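Local atomic coordinates of putative cyclohexadienyl dehydrogenase and ADH prephenate dehydrogenase (Rhizobium meliloti, PDB entry 4WJI), a protein that probably catalyses the oxidative decarboxylation of prephenate to 4-hydroxyphenylpyruvate in tyrosine biosynthesis, and binds NADP and tyrosine. Residues 216-219 with 220-224; 257-260 with 261-264; 273-276 with 277-280. One frame throughout, in Å; residues are numbered along the deposited sequence. Where two conformers were deposited one is given.

Overall arrangement
All three contacts are local and lie in the mostly helical dimerization region, on the same side of the chain's centre, and each touches the second subunit. Contact 2, on helix 243-265, and contact 3, on the following helix 269-278, have centres about 14 Å apart and meet where L260 CD1 packs on L275 CD2 at 3.7 Å. Contact 1, earlier in the chain, touches neither: its centre is about 22 Å from that of contact 2 and about 21 Å from that of contact 3. Contact 1 lies against a bound tyrosine that is also held by residues of the second subunit, while the side chains of L257 and R278 come within about 5 and 6 Å of that of D256, a magnesium-binding residue.

Contact 1. Residues 216-219 with 220-224; sequences YSAS and GFRDF. With TYR (tyrosine), chain C.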
loop_
_atom_site.group_PDB
_atom_site.type_symbol
_atom_site.label_atom_id
_atom_site.label_comp_id
_atom_site.label_asym_id
_atom_site.label_seq_id
_atom_site.Cartn_x
_atom_site.Cartn_y
_atom_site.Cartn_z
ATOM N N TYR A 216 12.483 0.139 -9.614
ATOM C CA TYR A 216 12.302 -1.107 -8.897
ATOM C C TYR A 216 11.208 -1.023 -7.852
ATOM O O TYR A 216 11.073 -1.919 -6.975
ATOM C CB TYR A 216 13.629 -1.549 -8.274
ATOM C CG TYR A 216 14.804 -1.605 -9.283
ATOM C CD1 TYR A 216 14.686 -2.173 -10.547
ATOM C CD2 TYR A 216 16.024 -1.022 -8.959
ATOM C CE1 TYR A 216 15.762 -2.181 -11.428
ATOM C CE2 TYR A 216 17.084 -1.046 -9.830
ATOM C CZ TYR A 216 16.939 -1.590 -11.060
ATOM O OH TYR A 216 18.031 -1.592 -11.913
ATOM N N SER A 217 10.367 0.011 -7.976
ATOM C CA SER A 217 9.315 0.250 -6.987
ATOM C C SER A 217 8.239 -0.828 -6.868
ATOM O O SER A 217 7.552 -0.882 -5.823
ATOM C CB SER A 217 8.674 1.627 -7.236
ATOM O OG SER A 217 8.120 1.696 -8.545
ATOM N N ALA A 218 8.094 -1.690 -7.880
ATOM C CA ALA A 218 7.093 -2.777 -7.821
ATOM C C ALA A 218 7.448 -3.908 -6.874
ATOM O O ALA A 218 6.686 -4.864 -6.763
ATOM C CB ALA A 218 6.763 -3.317 -9.217
ATOM N N SER A 219 8.568 -3.777 -6.147
ATOM C CA SER A 219 8.950 -4.741 -5.113
ATOM C C SER A 219 8.444 -4.345 -3.730
ATOM O O SER A 219 8.782 -4.965 -2.731
ATOM C CB SER A 219 10.459 -5.049 -5.085
ATOM O OG SER A 219 11.233 -3.866 -4.949
ATOM N N GLY A 220 7.611 -3.292 -3.662
ATOM C CA GLY A 220 6.901 -2.950 -2.413
ATOM C C GLY A 220 6.740 -1.465 -2.147
ATOM O O GLY A 220 5.791 -1.027 -1.516
ATOM N N PHE A 221 7.698 -0.676 -2.621
ATOM C CA PHE A 221 7.748 0.729 -2.322
ATOM C C PHE A 221 6.571 1.462 -2.941
ATOM O O PHE A 221 6.037 2.394 -2.315
ATOM C CB PHE A 221 9.041 1.290 -2.896
ATOM C CG PHE A 221 9.380 2.681 -2.487
ATOM C CD1 PHE A 221 9.885 2.965 -1.242
ATOM C CD2 PHE A 221 9.314 3.699 -3.430
ATOM C CE1 PHE A 221 10.213 4.280 -0.899
ATOM C CE2 PHE A 221 9.667 4.985 -3.107
ATOM C CZ PHE A 221 10.109 5.268 -1.853
ATOM N N ARG A 222 6.155 1.069 -4.135
ATOM C CA ARG A 222 5.095 1.775 -4.818
ATOM C C ARG A 222 3.801 1.921 -3.975
ATOM O O ARG A 222 3.131 2.982 -4.059
ATOM C CB ARG A 222 4.813 1.219 -6.211
ATOM C CG ARG A 222 4.255 -0.174 -6.151
ATOM C CD ARG A 222 4.000 -0.711 -7.569
ATOM N NE ARG A 222 3.550 -2.099 -7.543
ATOM C CZ ARG A 222 3.071 -2.742 -8.603
ATOM N NH1 ARG A 222 3.024 -2.133 -9.774
ATOM N NH2 ARG A 222 2.631 -3.984 -8.468
ATOM N N ASP A 223 3.440 0.890 -3.191
ATOM C CA ASP A 223 2.247 0.960 -2.373
ATOM C C ASP A 223 2.253 2.189 -1.415
ATOM O O ASP A 223 1.224 2.882 -1.212
ATOM C CB ASP A 223 2.145 -0.348 -1.583
ATOM C CG ASP A 223 2.112 -1.616 -2.492
ATOM O OD1 ASP A 223 3.161 -2.005 -3.105
ATOM O OD2 ASP A 223 1.044 -2.260 -2.569
ATOM N N PHE A 224 3.413 2.467 -0.836
ATOM C CA PHE A 224 3.563 3.567 0.103
ATOM C C PHE A 224 3.562 4.923 -0.635
ATOM O O PHE A 224 3.076 5.965 -0.116
ATOM C CB PHE A 224 4.887 3.449 0.853
ATOM C CG PHE A 224 4.938 2.342 1.855
ATOM C CD1 PHE A 224 5.171 1.034 1.455
ATOM C CD2 PHE A 224 4.827 2.622 3.200
ATOM C CE1 PHE A 224 5.208 0.007 2.390
ATOM C CE2 PHE A 224 4.910 1.605 4.155
ATOM C CZ PHE A 224 5.107 0.294 3.752
HETATM N N TYR C . 5.364 -9.547 -3.371
HETATM C CA TYR C . 5.480 -8.074 -3.543
HETATM C C TYR C . 4.117 -7.486 -3.784
HETATM O O TYR C . 3.153 -8.247 -3.761
HETATM C CB TYR C . 6.431 -7.725 -4.695
HETATM C CG TYR C . 7.849 -8.260 -4.547
HETATM C CD1 TYR C . 8.363 -8.700 -3.326
HETATM C CD2 TYR C . 8.665 -8.332 -5.646
HETATM C CE1 TYR C . 9.654 -9.190 -3.222
HETATM C CE2 TYR C . 9.961 -8.779 -5.568
HETATM C CZ TYR C . 10.461 -9.231 -4.375
HETATM O OH TYR C . 11.729 -9.745 -4.288
HETATM O OXT TYR C . 4.029 -6.254 -4.000
#
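The carbonyl oxygen S217 O is gripped by two backbone amides that come from opposite faces of its plane. R222 N makes the shorter bond, 2.9 Å to S217 O and fairly straight at 163°, whereas G220 N lies above the carbonyl plane at 3.2 Å from S217 O. One residue earlier, Y216 O is also doubly held, by S219 N and by the hydroxyl S219 OG, the latter at 2.8 Å. With OG set between its own backbone N and carbonyl carbon (chi1 55°), S219 folds this hydroxyl back over the turn. The whole is a short 3-10 turn, 217-219, that passes through G220, whose positive phi of 143° is awkward for a residue with a side chain, into helix 221-227 of the dimerization region. Over this turn the R222 side chain lies extended from CG to NE, and A218 CB sits over the centre of one guanidinium face, 3.8 Å from R222 CZ. R222 NH1 is bonded to the backbone oxygen of Q291 of the second subunit. On another side of the turn the bound tyrosine rests against the backbone and side chain of S219, its CD2 3.6 Å from S219 CA. H122 and R226 of the second subunit hydrogen-bond to the same ligand. S217 CB approaches the F221 ring at its edge, and that ring packs on V199 and A202 of helix 177-203.

Contact 2. Residues 257-260 with 261-264; sequences LASL and QRAI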
loop_
_atom_site.group_PDB
_atom_site.type_symbol
_atom_site.label_atom_id
_atom_site.label_comp_id
_atom_site.label_asym_id
_atom_site.label_seq_id
_atom_site.Cartn_x
_atom_site.Cartn_y
_atom_site.Cartn_z
ATOM N N LEU A 257 8.811 -1.377 16.631
ATOM C CA LEU A 257 9.870 -1.420 15.644
ATOM C C LEU A 257 11.232 -1.655 16.285
ATOM O O LEU A 257 12.056 -2.354 15.726
ATOM C CB LEU A 257 9.878 -0.141 14.798
ATOM C CG LEU A 257 10.753 -0.193 13.555
ATOM C CD1 LEU A 257 10.302 -1.293 12.586
ATOM C CD2 LEU A 257 10.789 1.144 12.820
ATOM N N ALA A 258 11.489 -1.074 17.456
ATOM C CA ALA A 258 12.750 -1.387 18.189
ATOM C C ALA A 258 12.911 -2.846 18.467
ATOM O O ALA A 258 14.016 -3.399 18.347
ATOM C CB ALA A 258 12.797 -0.618 19.515
ATOM N N SER A 259 11.826 -3.498 18.834
ATOM C CA SER A 259 11.851 -4.942 19.105
ATOM C C SER A 259 12.074 -5.761 17.825
ATOM O O SER A 259 12.852 -6.729 17.809
ATOM C CB SER A 259 10.551 -5.360 19.778
ATOM O OG SER A 259 10.408 -4.717 21.028
ATOM N N LEU A 260 11.433 -5.374 16.739
ATOM C CA LEU A 260 11.676 -6.035 15.454
ATOM C C LEU A 260 13.124 -5.825 14.970
ATOM O O LEU A 260 13.766 -6.756 14.504
ATOM C CB LEU A 260 10.663 -5.521 14.423
ATOM C CG LEU A 260 10.503 -6.225 13.092
ATOM C CD1 LEU A 260 10.384 -7.714 13.255
ATOM C CD2 LEU A 260 9.249 -5.656 12.417
ATOM N N GLN A 261 13.652 -4.604 15.112
ATOM C CA GLN A 261 15.009 -4.302 14.772
ATOM C C GLN A 261 15.971 -5.202 15.581
ATOM O O GLN A 261 16.980 -5.700 15.017
ATOM C CB GLN A 261 15.289 -2.828 15.026
ATOM C CG GLN A 261 16.599 -2.300 14.520
ATOM C CD GLN A 261 17.700 -2.414 15.550
ATOM O OE1 GLN A 261 17.500 -2.966 16.648
ATOM N NE2 GLN A 261 18.880 -1.903 15.203
ATOM N N ARG A 262 15.674 -5.417 16.854
ATOM C CA ARG A 262 16.524 -6.267 17.691
ATOM C C ARG A 262 16.461 -7.733 17.227
ATOM O O ARG A 262 17.508 -8.404 17.157
ATOM C CB ARG A 262 16.087 -6.155 19.144
ATOM C CG ARG A 262 17.043 -6.822 20.093
ATOM C CD ARG A 262 16.740 -6.524 21.569
ATOM N NE ARG A 262 15.458 -7.131 21.939
ATOM C CZ ARG A 262 14.330 -6.471 22.203
ATOM N NH1 ARG A 262 14.293 -5.137 22.198
ATOM N NH2 ARG A 262 13.225 -7.154 22.501
ATOM N N ALA A 263 15.272 -8.233 16.881
ATOM C CA ALA A 263 15.150 -9.596 16.296
ATOM C C ALA A 263 15.971 -9.743 15.004
ATOM O O ALA A 263 16.633 -10.773 14.786
ATOM C CB ALA A 263 13.700 -9.940 16.031
ATOM N N ILE A 264 15.993 -8.710 14.158
ATOM C CA ILE A 264 16.825 -8.765 12.960
ATOM C C ILE A 264 18.337 -8.723 13.317
ATOM O O ILE A 264 19.146 -9.514 12.813
ATOM C CB ILE A 264 16.453 -7.632 11.977
ATOM C CG1 ILE A 264 15.012 -7.805 11.476
ATOM C CG2 ILE A 264 17.374 -7.630 10.776
ATOM C CD1 ILE A 264 14.503 -6.642 10.636
HETATM O O HOH W 1 16.279 -2.286 18.918
#
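Two turns of helix 243-265, in the dimerization region, are joined by regular i to i+4 backbone bonds between residues 257-260 and 261-264. Q261 N donates to L257 O at 2.8 Å, and R262, A263 and I264 repeat the step onto A258, S259 and L260. On one side of the segment a water adds a second link. It donates to A258 O at 2.6 Å and to Q261 OE1 at 2.7 Å, so A258 O receives this proton as well as the amide of R262. The glutamine can meet the water because its chain leaves anti to the backbone N and then bends sharply at chi2 (-90°), which brings the amide back beside the preceding turn. Q261 OE1 also accepts from R265 NE, and two donors on OE1 would favour this setting of the amide. The R262 chain takes a different course: extended as far as CD, it bends at chi3 (67°) and swings its guanidinium back along the helix. S259 CA lies over one face of that group, 3.9 Å from R262 NH1. The apolar side is made by L260, A263 and I264. I264 CG1 rests 3.4 Å from L260 O, and all three side chains pack on L272 of helix 269-278, while L257 and L260 touch N197 of the second subunit and Q261 and I264 touch L247 there. Polar and water-bearing on one side, aliphatic on the other, the segment has the character of an amphipathic helix packed into a helical dimer interface.

Contact 3. Residues 273-276 with 277-280; sequences FDLF and TRTR
F273 and T277 meet on the last turns of helix 269-278, where a threonine hydroxyl bonds back to the carbonyl four residues earlier. Among the hydrogen bonds, F273 O accepts twice from T277: the amide N at 2.9 Å, tilted from the carbonyl plane, and the hydroxyl OG1 at 2.8 Å, well above that plane on the opposite face. The hydroxyl reaches this oxygen because OG1 stands anti to its own carbonyl carbon, beside the backbone N (chi1 -66°). R278 N and T279 N continue the i to i+4 pattern onto D274 O and L275 O, the last bond being longer at 3.2 Å.

In the aromatic contact, T277 OG1 lies over one face of the F273 ring, 3.4 Å from CE2. The same hydroxyl thus touches both the carbonyl and the ring of F273. The F276 ring is turned to another partner, stacking on Y196 of the second subunit.

Van der Waals packing gathers round L275. Its CD1 makes an apolar contact with T279 CG2 at 3.9 Å and also touches the guanidinium nitrogen R278 NH2, at 3.7 Å, approaching that flat group obliquely. R278 bends at chi3 (69°), and its NH1 forms salt bridges with D203 and D204 of the second subunit, a pair of carboxylates that would favour the charged form of the arginine.

Further bonds tie T279 and R280 to the same subunit: T279 OG1 bonds to the backbone oxygen of its A228, and R280 NE to that of its A229. Before turning off to that partner, the R280 chain passes over the preceding turn, its CG 3.4 Å from F276 O.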
loop_
_atom_site.group_PDB
_atom_site.type_symbol
_atom_site.label_atom_id
_atom_site.label_comp_id
_atom_site.label_asym_id
_atom_site.label_seq_id
_atom_site.Cartn_x
_atom_site.Cartn_y
_atom_site.Cartn_z
ATOM N N PHE A 273 9.344 -15.125 12.215
ATOM C CA PHE A 273 8.308 -16.000 11.669
ATOM C C PHE A 273 6.954 -15.854 12.401
ATOM O O PHE A 273 5.894 -15.759 11.758
ATOM C CB PHE A 273 8.769 -17.455 11.710
ATOM C CG PHE A 273 7.845 -18.393 11.010
ATOM C CD1 PHE A 273 8.007 -18.657 9.661
ATOM C CD2 PHE A 273 6.816 -19.016 11.693
ATOM C CE1 PHE A 273 7.163 -19.542 9.017
ATOM C CE2 PHE A 273 5.970 -19.889 11.047
ATOM C CZ PHE A 273 6.127 -20.122 9.699
ATOM N N ASP A 274 7.011 -15.802 13.728
ATOM C CA ASP A 274 5.812 -15.641 14.538
ATOM C C ASP A 274 5.095 -14.293 14.255
ATOM O O ASP A 274 3.877 -14.252 14.091
ATOM C CB ASP A 274 6.160 -15.765 16.018
ATOM C CG ASP A 274 6.541 -17.200 16.423
ATOM O OD1 ASP A 274 6.292 -18.159 15.639
ATOM O OD2 ASP A 274 7.082 -17.364 17.542
ATOM N N LEU A 275 5.849 -13.183 14.168
ATOM C CA LEU A 275 5.241 -11.899 13.854
ATOM C C LEU A 275 4.592 -11.950 12.477
ATOM O O LEU A 275 3.441 -11.503 12.286
ATOM C CB LEU A 275 6.205 -10.695 13.845
ATOM C CG LEU A 275 5.618 -9.345 13.272
ATOM C CD1 LEU A 275 4.408 -8.696 13.999
ATOM C CD2 LEU A 275 6.730 -8.306 13.150
ATOM N N PHE A 276 5.323 -12.462 11.505
ATOM C CA PHE A 276 4.847 -12.445 10.127
ATOM C C PHE A 276 3.655 -13.383 9.910
ATOM O O PHE A 276 2.809 -13.139 9.045
ATOM C CB PHE A 276 5.999 -12.802 9.164
ATOM C CG PHE A 276 7.194 -11.878 9.240
ATOM C CD1 PHE A 276 7.148 -10.637 9.885
ATOM C CD2 PHE A 276 8.405 -12.270 8.656
ATOM C CE1 PHE A 276 8.255 -9.824 9.932
ATOM C CE2 PHE A 276 9.505 -11.451 8.686
ATOM C CZ PHE A 276 9.450 -10.234 9.334
ATOM N N THR A 277 3.573 -14.436 10.709
ATOM C CA THR A 277 2.394 -15.316 10.710
ATOM C C THR A 277 1.164 -14.611 11.288
ATOM O O THR A 277 0.077 -14.721 10.720
ATOM C CB THR A 277 2.709 -16.600 11.523
ATOM O OG1 THR A 277 3.733 -17.313 10.793
ATOM C CG2 THR A 277 1.475 -17.514 11.693
ATOM N N ARG A 278 1.368 -13.899 12.397
ATOM C CA ARG A 278 0.269 -13.283 13.159
ATOM C C ARG A 278 -0.435 -12.225 12.305
ATOM O O ARG A 278 -1.650 -12.078 12.321
ATOM C CB ARG A 278 0.827 -12.673 14.453
ATOM C CG ARG A 278 -0.151 -11.867 15.271
ATOM C CD ARG A 278 0.289 -11.768 16.735
ATOM N NE ARG A 278 1.494 -10.960 16.954
ATOM C CZ ARG A 278 1.527 -9.623 17.032
ATOM N NH1 ARG A 278 0.426 -8.893 16.870
ATOM N NH2 ARG A 278 2.678 -9.007 17.263
ATOM N N THR A 279 0.323 -11.475 11.526
ATOM C CA THR A 279 -0.266 -10.431 10.718
ATOM C C THR A 279 -1.172 -10.875 9.559
ATOM O O THR A 279 -1.949 -10.123 9.087
ATOM C CB THR A 279 0.771 -9.432 10.207
ATOM O OG1 THR A 279 1.678 -10.097 9.355
ATOM C CG2 THR A 279 1.523 -8.833 11.329
ATOM N N ARG A 280 -1.044 -12.106 9.116
ATOM C CA ARG A 280 -1.853 -12.607 8.006
ATOM C C ARG A 280 -3.344 -12.640 8.304
ATOM O O ARG A 280 -4.149 -12.453 7.451
ATOM C CB ARG A 280 -1.372 -13.975 7.570
ATOM C CG ARG A 280 0.091 -13.950 7.243
ATOM C CD ARG A 280 0.568 -15.310 6.798
ATOM N NE ARG A 280 0.482 -15.428 5.377
ATOM C CZ ARG A 280 0.692 -16.519 4.693
ATOM N NH1 ARG A 280 0.922 -17.669 5.279
ATOM N NH2 ARG A 280 0.639 -16.442 3.407
#